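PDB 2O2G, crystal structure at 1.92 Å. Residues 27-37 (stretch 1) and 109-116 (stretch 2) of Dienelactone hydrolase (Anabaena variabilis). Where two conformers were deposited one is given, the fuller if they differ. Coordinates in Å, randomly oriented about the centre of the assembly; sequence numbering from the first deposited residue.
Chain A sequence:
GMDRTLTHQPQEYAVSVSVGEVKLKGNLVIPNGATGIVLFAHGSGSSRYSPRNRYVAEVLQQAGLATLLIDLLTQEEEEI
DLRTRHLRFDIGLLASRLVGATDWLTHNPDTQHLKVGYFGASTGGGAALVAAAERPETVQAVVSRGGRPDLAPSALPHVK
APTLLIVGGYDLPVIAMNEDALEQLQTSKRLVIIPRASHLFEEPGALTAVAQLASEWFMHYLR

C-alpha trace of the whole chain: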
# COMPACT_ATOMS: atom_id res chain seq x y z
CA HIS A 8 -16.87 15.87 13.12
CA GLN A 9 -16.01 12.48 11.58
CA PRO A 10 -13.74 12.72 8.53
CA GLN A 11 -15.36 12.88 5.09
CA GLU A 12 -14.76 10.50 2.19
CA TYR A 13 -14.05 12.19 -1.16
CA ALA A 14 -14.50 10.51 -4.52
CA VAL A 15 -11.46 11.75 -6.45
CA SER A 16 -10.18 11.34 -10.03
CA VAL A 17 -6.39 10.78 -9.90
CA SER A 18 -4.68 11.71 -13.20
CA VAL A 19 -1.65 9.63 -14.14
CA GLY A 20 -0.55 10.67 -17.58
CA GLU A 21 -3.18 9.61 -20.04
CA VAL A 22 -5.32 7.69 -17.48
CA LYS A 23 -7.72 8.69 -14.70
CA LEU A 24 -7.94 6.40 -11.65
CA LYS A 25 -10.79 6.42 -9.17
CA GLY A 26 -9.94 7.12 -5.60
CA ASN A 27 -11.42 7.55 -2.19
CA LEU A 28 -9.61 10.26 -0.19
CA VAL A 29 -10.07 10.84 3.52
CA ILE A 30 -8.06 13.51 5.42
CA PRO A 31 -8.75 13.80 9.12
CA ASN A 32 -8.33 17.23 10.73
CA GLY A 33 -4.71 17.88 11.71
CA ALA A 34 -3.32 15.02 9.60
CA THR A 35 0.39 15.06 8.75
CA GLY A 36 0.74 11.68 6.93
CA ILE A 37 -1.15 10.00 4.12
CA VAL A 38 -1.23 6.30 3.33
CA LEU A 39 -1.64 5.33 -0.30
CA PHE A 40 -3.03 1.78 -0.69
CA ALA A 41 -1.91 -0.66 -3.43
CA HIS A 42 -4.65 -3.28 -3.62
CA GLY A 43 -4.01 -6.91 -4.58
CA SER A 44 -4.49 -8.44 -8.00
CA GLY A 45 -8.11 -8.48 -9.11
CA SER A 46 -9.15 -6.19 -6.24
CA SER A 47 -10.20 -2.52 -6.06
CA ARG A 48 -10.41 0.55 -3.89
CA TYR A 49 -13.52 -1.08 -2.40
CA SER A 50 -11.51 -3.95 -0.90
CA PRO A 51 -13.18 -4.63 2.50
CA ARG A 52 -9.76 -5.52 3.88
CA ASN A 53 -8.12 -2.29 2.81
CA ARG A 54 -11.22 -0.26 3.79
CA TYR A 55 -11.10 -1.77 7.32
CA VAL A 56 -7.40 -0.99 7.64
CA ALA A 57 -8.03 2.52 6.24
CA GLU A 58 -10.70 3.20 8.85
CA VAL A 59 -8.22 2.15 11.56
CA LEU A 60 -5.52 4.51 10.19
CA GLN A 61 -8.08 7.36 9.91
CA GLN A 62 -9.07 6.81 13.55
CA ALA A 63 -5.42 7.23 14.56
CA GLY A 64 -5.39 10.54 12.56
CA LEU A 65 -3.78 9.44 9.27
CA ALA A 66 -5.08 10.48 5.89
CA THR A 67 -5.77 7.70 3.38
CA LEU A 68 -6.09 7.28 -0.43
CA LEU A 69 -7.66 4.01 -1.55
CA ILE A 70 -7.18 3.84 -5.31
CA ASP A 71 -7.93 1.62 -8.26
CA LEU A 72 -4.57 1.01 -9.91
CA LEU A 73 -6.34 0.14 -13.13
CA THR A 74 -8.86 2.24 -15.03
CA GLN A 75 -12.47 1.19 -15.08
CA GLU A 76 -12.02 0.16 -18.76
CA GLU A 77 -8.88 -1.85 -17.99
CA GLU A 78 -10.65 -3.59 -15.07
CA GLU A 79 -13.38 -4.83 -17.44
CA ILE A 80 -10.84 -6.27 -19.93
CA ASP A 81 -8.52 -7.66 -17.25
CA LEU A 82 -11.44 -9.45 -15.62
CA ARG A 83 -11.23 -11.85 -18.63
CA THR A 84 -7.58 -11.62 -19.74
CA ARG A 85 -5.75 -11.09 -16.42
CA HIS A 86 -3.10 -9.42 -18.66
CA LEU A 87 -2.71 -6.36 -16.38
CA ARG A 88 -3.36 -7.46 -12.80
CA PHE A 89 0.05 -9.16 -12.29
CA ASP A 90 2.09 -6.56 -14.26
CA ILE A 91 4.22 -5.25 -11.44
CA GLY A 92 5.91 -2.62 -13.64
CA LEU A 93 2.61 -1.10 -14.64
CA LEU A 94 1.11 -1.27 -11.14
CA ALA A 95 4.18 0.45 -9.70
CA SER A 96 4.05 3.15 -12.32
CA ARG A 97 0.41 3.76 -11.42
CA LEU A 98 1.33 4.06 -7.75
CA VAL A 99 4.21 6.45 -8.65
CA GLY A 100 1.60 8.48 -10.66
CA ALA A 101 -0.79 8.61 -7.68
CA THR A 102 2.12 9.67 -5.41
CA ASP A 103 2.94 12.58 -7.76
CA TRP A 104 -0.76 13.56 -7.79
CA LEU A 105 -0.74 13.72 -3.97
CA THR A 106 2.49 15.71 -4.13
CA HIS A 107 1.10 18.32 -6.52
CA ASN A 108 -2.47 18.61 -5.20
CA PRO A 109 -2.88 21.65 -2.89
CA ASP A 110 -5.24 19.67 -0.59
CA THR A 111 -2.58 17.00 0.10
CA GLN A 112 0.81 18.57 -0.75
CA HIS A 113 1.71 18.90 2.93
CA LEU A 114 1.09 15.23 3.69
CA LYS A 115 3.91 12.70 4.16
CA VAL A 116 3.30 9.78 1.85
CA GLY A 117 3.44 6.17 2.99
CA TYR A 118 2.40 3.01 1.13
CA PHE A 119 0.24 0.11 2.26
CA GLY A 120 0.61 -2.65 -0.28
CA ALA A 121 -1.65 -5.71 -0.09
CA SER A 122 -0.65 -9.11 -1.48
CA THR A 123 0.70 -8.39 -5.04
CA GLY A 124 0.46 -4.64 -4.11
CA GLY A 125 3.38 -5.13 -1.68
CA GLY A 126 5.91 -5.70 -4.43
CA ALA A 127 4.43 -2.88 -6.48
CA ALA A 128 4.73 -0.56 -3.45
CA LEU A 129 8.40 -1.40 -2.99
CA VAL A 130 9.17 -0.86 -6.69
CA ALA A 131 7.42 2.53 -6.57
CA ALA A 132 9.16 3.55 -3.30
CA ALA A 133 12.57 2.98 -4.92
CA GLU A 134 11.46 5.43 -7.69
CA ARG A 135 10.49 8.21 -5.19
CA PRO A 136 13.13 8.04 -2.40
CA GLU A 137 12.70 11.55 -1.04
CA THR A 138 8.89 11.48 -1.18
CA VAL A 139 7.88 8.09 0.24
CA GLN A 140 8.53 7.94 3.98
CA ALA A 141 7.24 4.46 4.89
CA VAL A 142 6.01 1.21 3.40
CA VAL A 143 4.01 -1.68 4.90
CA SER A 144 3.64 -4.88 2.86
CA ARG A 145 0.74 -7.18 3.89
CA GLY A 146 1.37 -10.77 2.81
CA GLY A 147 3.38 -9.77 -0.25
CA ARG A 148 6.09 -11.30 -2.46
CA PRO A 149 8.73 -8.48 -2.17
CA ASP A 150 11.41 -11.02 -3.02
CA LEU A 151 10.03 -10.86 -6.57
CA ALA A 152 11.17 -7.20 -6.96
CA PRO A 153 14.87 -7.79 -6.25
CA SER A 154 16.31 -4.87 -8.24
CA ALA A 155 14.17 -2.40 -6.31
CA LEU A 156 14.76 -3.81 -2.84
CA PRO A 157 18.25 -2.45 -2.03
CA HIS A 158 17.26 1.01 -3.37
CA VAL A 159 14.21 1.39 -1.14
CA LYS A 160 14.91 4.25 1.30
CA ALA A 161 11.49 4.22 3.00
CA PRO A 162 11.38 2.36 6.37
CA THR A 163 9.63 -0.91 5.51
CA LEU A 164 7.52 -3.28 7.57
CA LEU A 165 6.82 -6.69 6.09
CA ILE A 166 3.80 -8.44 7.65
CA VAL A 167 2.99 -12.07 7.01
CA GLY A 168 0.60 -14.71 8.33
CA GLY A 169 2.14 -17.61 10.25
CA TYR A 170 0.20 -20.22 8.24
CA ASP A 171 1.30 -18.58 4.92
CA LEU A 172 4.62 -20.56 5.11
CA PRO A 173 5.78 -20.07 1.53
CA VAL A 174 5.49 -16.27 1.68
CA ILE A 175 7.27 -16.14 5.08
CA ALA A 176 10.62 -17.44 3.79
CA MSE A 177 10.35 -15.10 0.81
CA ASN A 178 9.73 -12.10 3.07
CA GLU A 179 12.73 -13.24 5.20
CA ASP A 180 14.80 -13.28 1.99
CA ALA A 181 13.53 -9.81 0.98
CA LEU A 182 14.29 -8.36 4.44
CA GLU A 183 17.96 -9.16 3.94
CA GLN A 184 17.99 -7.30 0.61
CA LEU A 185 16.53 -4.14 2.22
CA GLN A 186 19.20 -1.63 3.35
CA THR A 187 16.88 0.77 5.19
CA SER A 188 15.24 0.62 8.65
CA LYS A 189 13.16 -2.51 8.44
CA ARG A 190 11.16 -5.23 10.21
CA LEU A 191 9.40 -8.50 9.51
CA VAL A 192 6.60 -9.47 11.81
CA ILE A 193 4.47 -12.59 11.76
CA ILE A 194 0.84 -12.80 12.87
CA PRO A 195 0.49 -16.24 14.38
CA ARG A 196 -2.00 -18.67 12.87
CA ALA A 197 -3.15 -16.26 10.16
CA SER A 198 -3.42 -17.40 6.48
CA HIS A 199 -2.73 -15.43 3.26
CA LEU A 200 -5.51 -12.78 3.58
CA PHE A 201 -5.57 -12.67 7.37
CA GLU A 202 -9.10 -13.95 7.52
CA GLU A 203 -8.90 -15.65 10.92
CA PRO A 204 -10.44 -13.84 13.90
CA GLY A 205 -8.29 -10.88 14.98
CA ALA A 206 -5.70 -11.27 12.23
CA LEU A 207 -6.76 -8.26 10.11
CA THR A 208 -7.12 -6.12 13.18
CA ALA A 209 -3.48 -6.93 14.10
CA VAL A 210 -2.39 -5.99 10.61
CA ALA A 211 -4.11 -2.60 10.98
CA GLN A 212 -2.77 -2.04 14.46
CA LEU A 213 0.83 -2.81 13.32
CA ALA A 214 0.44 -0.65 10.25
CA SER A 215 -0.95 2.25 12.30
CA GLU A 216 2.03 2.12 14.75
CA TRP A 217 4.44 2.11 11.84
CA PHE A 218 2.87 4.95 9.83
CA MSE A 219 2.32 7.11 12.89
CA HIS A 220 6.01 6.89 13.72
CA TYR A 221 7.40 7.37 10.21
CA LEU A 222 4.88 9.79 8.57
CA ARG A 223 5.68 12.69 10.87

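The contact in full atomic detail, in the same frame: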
# COMPACT_ATOMS: atom_id res chain seq x y z
N ASN A 27 -10.61 7.15 -3.32
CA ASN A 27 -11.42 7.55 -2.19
C ASN A 27 -10.40 8.16 -1.20
O ASN A 27 -9.51 7.46 -0.66
CB ASN A 27 -12.30 6.37 -1.67
CG ASN A 27 -13.41 5.87 -2.72
OD1 ASN A 27 -13.91 6.61 -3.59
ND2 ASN A 27 -13.82 4.61 -2.55
N LEU A 28 -10.51 9.49 -1.03
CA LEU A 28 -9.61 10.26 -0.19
C LEU A 28 -10.26 10.68 1.10
O LEU A 28 -11.37 11.26 1.10
CB LEU A 28 -9.19 11.53 -0.94
CG LEU A 28 -8.22 12.54 -0.30
CD1 LEU A 28 -6.79 11.99 -0.07
CD2 LEU A 28 -8.18 13.77 -1.21
N VAL A 29 -9.60 10.38 2.21
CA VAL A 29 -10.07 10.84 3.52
C VAL A 29 -8.91 11.55 4.21
O VAL A 29 -7.83 11.00 4.30
CB VAL A 29 -10.50 9.68 4.45
CG1 VAL A 29 -10.90 10.21 5.81
CG2 VAL A 29 -11.62 8.89 3.85
N ILE A 30 -9.14 12.76 4.74
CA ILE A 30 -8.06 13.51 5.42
C ILE A 30 -8.55 14.00 6.77
O ILE A 30 -9.25 15.02 6.82
CB ILE A 30 -7.61 14.76 4.62
CG1 ILE A 30 -7.12 14.37 3.23
CG2 ILE A 30 -6.45 15.49 5.37
CD1 ILE A 30 -6.88 15.54 2.29
N PRO A 31 -8.26 13.25 7.85
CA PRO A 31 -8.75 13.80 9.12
C PRO A 31 -8.13 15.14 9.48
O PRO A 31 -7.02 15.43 9.07
CB PRO A 31 -8.31 12.76 10.16
CG PRO A 31 -7.98 11.49 9.37
CD PRO A 31 -7.56 11.96 8.02
N ASN A 32 -8.83 15.93 10.29
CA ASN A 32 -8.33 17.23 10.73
C ASN A 32 -6.98 17.06 11.41
O ASN A 32 -6.79 16.11 12.19
CB ASN A 32 -9.33 17.89 11.69
CG ASN A 32 -10.64 18.25 11.01
OD1 ASN A 32 -10.69 18.38 9.79
ND2 ASN A 32 -11.70 18.42 11.80
N GLY A 33 -6.04 17.95 11.12
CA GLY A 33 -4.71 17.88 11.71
C GLY A 33 -3.80 16.78 11.19
O GLY A 33 -2.74 16.55 11.77
N ALA A 34 -4.17 16.10 10.11
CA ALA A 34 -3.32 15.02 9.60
C ALA A 34 -2.01 15.56 9.01
O ALA A 34 -1.96 16.61 8.38
CB ALA A 34 -4.05 14.16 8.55
N THR A 35 -0.96 14.78 9.25
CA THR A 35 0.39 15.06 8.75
C THR A 35 0.89 13.97 7.76
O THR A 35 1.76 14.25 6.95
CB THR A 35 1.39 15.17 9.91
OG1 THR A 35 1.56 13.88 10.52
CG2 THR A 35 0.89 16.15 10.95
N GLY A 36 0.33 12.76 7.82
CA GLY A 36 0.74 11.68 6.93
C GLY A 36 -0.43 11.17 6.12
O GLY A 36 -1.60 11.34 6.53
N ILE A 37 -0.13 10.62 4.94
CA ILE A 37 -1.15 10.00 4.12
C ILE A 37 -0.64 8.64 3.65
O ILE A 37 0.52 8.50 3.22
CB ILE A 37 -1.60 10.87 2.94
CG1 ILE A 37 -2.86 10.26 2.29
CG2 ILE A 37 -0.48 11.07 1.93
CD1 ILE A 37 -3.60 11.22 1.38
N PRO A 109 -2.98 20.78 -4.09
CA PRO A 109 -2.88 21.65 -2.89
C PRO A 109 -3.53 21.11 -1.63
O PRO A 109 -3.06 21.45 -0.55
CB PRO A 109 -3.55 22.95 -3.33
CG PRO A 109 -3.59 22.88 -4.84
CD PRO A 109 -3.63 21.45 -5.22
N ASP A 110 -4.57 20.27 -1.76
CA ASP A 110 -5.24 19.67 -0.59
C ASP A 110 -4.38 18.64 0.16
O ASP A 110 -4.60 18.39 1.35
CB ASP A 110 -6.52 18.96 -1.00
CG ASP A 110 -7.59 19.90 -1.50
OD1 ASP A 110 -7.49 21.11 -1.23
OD2 ASP A 110 -8.51 19.41 -2.19
N THR A 111 -3.43 18.03 -0.53
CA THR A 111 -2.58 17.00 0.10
C THR A 111 -1.09 17.22 0.06
O THR A 111 -0.35 16.40 0.62
CB THR A 111 -2.84 15.64 -0.58
OG1 THR A 111 -2.58 15.76 -2.00
CG2 THR A 111 -4.28 15.22 -0.34
N GLN A 112 -0.64 18.31 -0.56
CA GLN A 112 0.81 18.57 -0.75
C GLN A 112 1.67 18.53 0.52
O GLN A 112 2.86 18.19 0.48
CB GLN A 112 1.02 19.90 -1.49
CG GLN A 112 0.44 21.15 -0.79
CD GLN A 112 0.52 22.37 -1.66
OE1 GLN A 112 0.82 22.27 -2.84
NE2 GLN A 112 0.22 23.52 -1.09
N HIS A 113 1.06 18.89 1.63
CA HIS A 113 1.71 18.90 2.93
C HIS A 113 1.79 17.53 3.58
O HIS A 113 2.47 17.39 4.61
CB HIS A 113 0.94 19.81 3.87
CG HIS A 113 -0.43 19.31 4.21
ND1 HIS A 113 -1.49 19.36 3.32
CD2 HIS A 113 -0.94 18.80 5.36
CE1 HIS A 113 -2.58 18.89 3.91
NE2 HIS A 113 -2.27 18.53 5.14
N LEU A 114 1.12 16.52 3.02
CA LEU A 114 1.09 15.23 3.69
C LEU A 114 2.27 14.32 3.36
O LEU A 114 2.68 14.22 2.20
CB LEU A 114 -0.24 14.52 3.38
CG LEU A 114 -1.50 15.25 3.87
CD1 LEU A 114 -2.73 14.66 3.19
CD2 LEU A 114 -1.65 15.20 5.40
N LYS A 115 2.81 13.66 4.38
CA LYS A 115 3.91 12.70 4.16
C LYS A 115 3.36 11.36 3.65
O LYS A 115 2.56 10.68 4.32
CB LYS A 115 4.80 12.53 5.39
CG LYS A 115 5.81 13.68 5.58
CD LYS A 115 5.19 14.92 6.08
CE LYS A 115 6.16 16.11 6.01
NZ LYS A 115 7.47 15.80 6.59
N VAL A 116 3.82 10.97 2.47
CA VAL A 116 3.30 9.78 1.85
C VAL A 116 3.92 8.50 2.35
O VAL A 116 5.13 8.37 2.45
CB VAL A 116 3.40 9.81 0.32
CG1 VAL A 116 2.90 8.49 -0.29
CG2 VAL A 116 2.60 10.99 -0.27
O HOH W 1 -4.01 17.53 7.20

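Two residues dominate this contact by covered area: I37, with 92 Å² covered by the other stretch, and L114, with 86 Å². I30 follows at 53 Å², and the whole interface buries 489 Å² summed over both sides.

I37 belongs to a short parallel pairing in which G36 lies beside K115 (CA to CA 4.3 Å) and I37 beside V116 (CA to CA 5.0 Å). Two backbone hydrogen bonds fix this register, and both use K115: its N donates to T35 O at 2.8 Å with an N-H...O angle of 174°, and its O accepts from I37 N at 2.8 Å and 171°. One residue thus bonds to the two neighbours of G36, the pattern expected of parallel strands. Near-linear angles and short distances leave little doubt about either bond. CA-H...O contacts supplement them, from L114 CA to T35 O (3.5 Å), G36 CA to K115 O (3.3 Å) and V116 CA to I37 O (3.4 Å). By contrast, I37 O and K115 O, 3.2 Å apart, are both acceptors and make no hydrogen bond.

The side chain of I37 lies on the same face of the sheet as that of V116, and their CG2 atoms meet at 3.8 Å. I37 CG2 is equally close to L114 CB, also 3.8 Å, so a single methyl group packs against both residues. G36 has no side chain; an ideal CB there would lie 3.6 Å from K115 O.

L114 closes the type I turn that starts at T111, with L114 N donating to T111 O at 2.8 Å. Its CA-to-CB bond points toward stretch 1, and the m,t rotamer spreads its two methyls over different neighbours: CD2 lies 4.1 Å from A34 CB and 3.3 Å from A34 O, while CD1 lies 4.3 Å from I30 CD1.

I30 extends this apolar patch. Its CD1 reaches T111 CG2 at 3.7 Å, and L28 CD1 approaches the same threonine methyl at 4.1 Å. T111 can offer that methyl while its OG1 is hydrogen-bonded elsewhere in the structure.

A water adds a polar link beside the apolar packing. It donates to A34 O at 2.5 Å, a notably short distance, and is hydrogen-bonded to H113 NE2 at 2.9 Å. A34 O sits at the edge of the H113 ring, near its plane, but 3.8 Å from NE2; the water bridges that gap.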